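Local coordinates for zinc-binding protein TroA (Treponema pallidum, PDB 1K0F), which binds zinc with high affinity and specificity in the periplasm and delivers it to the membrane permease of the TroABC transporter for import, at residues Glu98-Val103 and Phe171-Arg176. Numbering follows the deposited sequence.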
loop_
_atom_site.group_PDB
_atom_site.type_symbol
_atom_site.label_atom_id
_atom_site.label_comp_id
_atom_site.label_asym_id
_atom_site.label_seq_id
_atom_site.Cartn_x
_atom_site.Cartn_y
_atom_site.Cartn_z
ATOM N N GLU A 98 2.632 -3.778 -17.356
ATOM C CA GLU A 98 2.878 -3.389 -15.973
ATOM C C GLU A 98 2.765 -4.523 -14.963
ATOM O O GLU A 98 2.193 -5.574 -15.241
ATOM C CB GLU A 98 1.912 -2.275 -15.574
ATOM C CG GLU A 98 2.506 -1.268 -14.612
ATOM C CD GLU A 98 3.436 -0.305 -15.308
ATOM O OE1 GLU A 98 3.513 -0.370 -16.554
ATOM O OE2 GLU A 98 4.076 0.516 -14.614
ATOM N N PHE A 99 3.314 -4.284 -13.780
ATOM C CA PHE A 99 3.293 -5.246 -12.683
ATOM C C PHE A 99 2.720 -4.543 -11.451
ATOM O O PHE A 99 3.418 -3.776 -10.787
ATOM C CB PHE A 99 4.716 -5.736 -12.375
ATOM C CG PHE A 99 5.030 -7.105 -12.919
ATOM C CD1 PHE A 99 4.028 -8.061 -13.062
ATOM C CD2 PHE A 99 6.329 -7.434 -13.296
ATOM C CE1 PHE A 99 4.319 -9.331 -13.567
ATOM C CE2 PHE A 99 6.629 -8.705 -13.804
ATOM C CZ PHE A 99 5.618 -9.653 -13.940
ATOM N N ASP A 100 1.448 -4.802 -11.164
ATOM C CA ASP A 100 0.773 -4.204 -10.014
ATOM C C ASP A 100 1.700 -4.257 -8.803
ATOM O O ASP A 100 1.997 -5.323 -8.279
ATOM C CB ASP A 100 -0.523 -4.969 -9.730
ATOM C CG ASP A 100 -1.462 -4.219 -8.790
ATOM O OD1 ASP A 100 -1.202 -3.038 -8.494
ATOM O OD2 ASP A 100 -2.467 -4.821 -8.344
ATOM N N PRO A 101 2.173 -3.088 -8.357
ATOM C CA PRO A 101 3.080 -2.983 -7.209
ATOM C C PRO A 101 2.436 -2.944 -5.827
ATOM O O PRO A 101 3.141 -2.937 -4.820
ATOM C CB PRO A 101 3.861 -1.710 -7.496
ATOM C CG PRO A 101 2.952 -0.885 -8.370
ATOM C CD PRO A 101 1.882 -1.770 -8.941
ATOM N N HIS A 102 1.109 -2.933 -5.777
ATOM C CA HIS A 102 0.392 -2.862 -4.509
ATOM C C HIS A 102 0.190 -4.204 -3.843
ATOM O O HIS A 102 -0.913 -4.540 -3.425
ATOM C CB HIS A 102 -0.940 -2.175 -4.734
ATOM C CG HIS A 102 -0.816 -0.867 -5.447
ATOM N ND1 HIS A 102 -0.765 -0.771 -6.822
ATOM C CD2 HIS A 102 -0.697 0.397 -4.977
ATOM C CE1 HIS A 102 -0.623 0.495 -7.168
ATOM N NE2 HIS A 102 -0.580 1.226 -6.066
ATOM N N VAL A 103 1.278 -4.948 -3.723
ATOM C CA VAL A 103 1.264 -6.276 -3.128
ATOM C C VAL A 103 1.043 -6.300 -1.615
ATOM O O VAL A 103 0.715 -7.334 -1.040
ATOM C CB VAL A 103 2.577 -7.010 -3.448
ATOM C CG1 VAL A 103 2.706 -7.204 -4.955
ATOM C CG2 VAL A 103 3.746 -6.208 -2.920
ATOM N N PHE A 171 -5.881 -1.853 -5.536
ATOM C CA PHE A 171 -6.367 -2.951 -4.720
ATOM C C PHE A 171 -6.549 -4.218 -5.521
ATOM O O PHE A 171 -7.289 -5.107 -5.123
ATOM C CB PHE A 171 -7.680 -2.569 -4.039
ATOM C CG PHE A 171 -7.547 -1.429 -3.065
ATOM C CD1 PHE A 171 -7.747 -0.118 -3.482
ATOM C CD2 PHE A 171 -7.239 -1.666 -1.734
ATOM C CE1 PHE A 171 -7.641 0.944 -2.586
ATOM C CE2 PHE A 171 -7.130 -0.606 -0.826
ATOM C CZ PHE A 171 -7.332 0.700 -1.255
ATOM N N GLY A 172 -5.869 -4.296 -6.657
ATOM C CA GLY A 172 -5.964 -5.479 -7.495
ATOM C C GLY A 172 -5.737 -6.768 -6.713
ATOM O O GLY A 172 -6.559 -7.690 -6.781
ATOM N N TYR A 173 -4.622 -6.842 -5.981
ATOM C CA TYR A 173 -4.320 -8.029 -5.182
ATOM C C TYR A 173 -5.349 -8.148 -4.070
ATOM O O TYR A 173 -5.715 -9.245 -3.663
ATOM C CB TYR A 173 -2.930 -7.937 -4.568
ATOM C CG TYR A 173 -1.807 -7.894 -5.570
ATOM C CD1 TYR A 173 -0.870 -8.920 -5.643
ATOM C CD2 TYR A 173 -1.629 -6.787 -6.390
ATOM C CE1 TYR A 173 0.225 -8.832 -6.499
ATOM C CE2 TYR A 173 -0.541 -6.695 -7.240
ATOM C CZ TYR A 173 0.379 -7.710 -7.294
ATOM O OH TYR A 173 1.465 -7.579 -8.128
ATOM N N PHE A 174 -5.809 -7.007 -3.571
ATOM C CA PHE A 174 -6.812 -7.006 -2.517
ATOM C C PHE A 174 -8.047 -7.720 -3.074
ATOM O O PHE A 174 -8.680 -8.527 -2.389
ATOM C CB PHE A 174 -7.157 -5.565 -2.112
ATOM C CG PHE A 174 -8.286 -5.461 -1.123
ATOM C CD1 PHE A 174 -8.053 -5.619 0.241
ATOM C CD2 PHE A 174 -9.590 -5.216 -1.561
ATOM C CE1 PHE A 174 -9.099 -5.537 1.150
ATOM C CE2 PHE A 174 -10.642 -5.133 -0.663
ATOM C CZ PHE A 174 -10.400 -5.293 0.694
ATOM N N SER A 175 -8.368 -7.427 -4.330
ATOM C CA SER A 175 -9.510 -8.038 -4.982
ATOM C C SER A 175 -9.236 -9.519 -5.200
ATOM O O SER A 175 -10.050 -10.367 -4.833
ATOM C CB SER A 175 -9.782 -7.347 -6.324
ATOM O OG SER A 175 -9.059 -7.947 -7.391
ATOM N N ARG A 176 -8.077 -9.826 -5.778
ATOM C CA ARG A 176 -7.701 -11.206 -6.058
ATOM C C ARG A 176 -7.600 -12.056 -4.794
ATOM O O ARG A 176 -7.928 -13.240 -4.806
ATOM C CB ARG A 176 -6.365 -11.237 -6.806
ATOM C CG ARG A 176 -5.775 -12.625 -6.976
ATOM C CD ARG A 176 -4.514 -12.585 -7.817
ATOM N NE ARG A 176 -3.316 -12.579 -6.985
ATOM C CZ ARG A 176 -2.080 -12.770 -7.438
ATOM N NH1 ARG A 176 -1.864 -12.983 -8.728
ATOM N NH2 ARG A 176 -1.054 -12.754 -6.594
#
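The phenol oxygen of Tyr173 points its hydrogen bond at the backbone oxygen of Asp100, though the modelled 2.3 Å between Tyr173 OH and Asp100 O is doubtfully short; a weak bond from the backbone nitrogen of Leu92 also reaches it. With CG anti to its own carbonyl carbon (chi1 -63°), Tyr173 extends from the first turn of helix 172-178 so that Val103 lies over one ring face and Asp100 at the ring edge. The CA of Val103 sits 4.2 Å from the centroid of the Tyr173 ring, almost on the ring normal, in a CH-pi contact, while Val103 CG1 rests 3.3 Å from Tyr173 CZ. Leu109 of helix 107-124 touches both side chains. The Asp100 carboxylate passes along the edge of the phenol, its plane 45° from that of the ring, with Asp100 OD2 3.7 Å from Gly172 CA; the modelled approach of Asp100 OD2 to the ring edge is doubtfully close. Asp100 OD1 accepts a nearly straight bond from His102 ND1, 2.9 Å away and close to the imidazole plane. This bond limits rotation of the imidazole and is consistent with NE2 being the atom offered to zinc; the carboxylate would also be expected to polarise the ring. His102 is the centre of an inverse gamma turn, and its ring lies beside His37, His168 and Asp248, the other zinc ligands, in this metal-free protein. Asp100 is thus placed as a second-shell partner of the zinc ligand His102, in a contact that joins the two lobes of a cluster 9 solute-binding protein beside the metal site in the interlobe cleft.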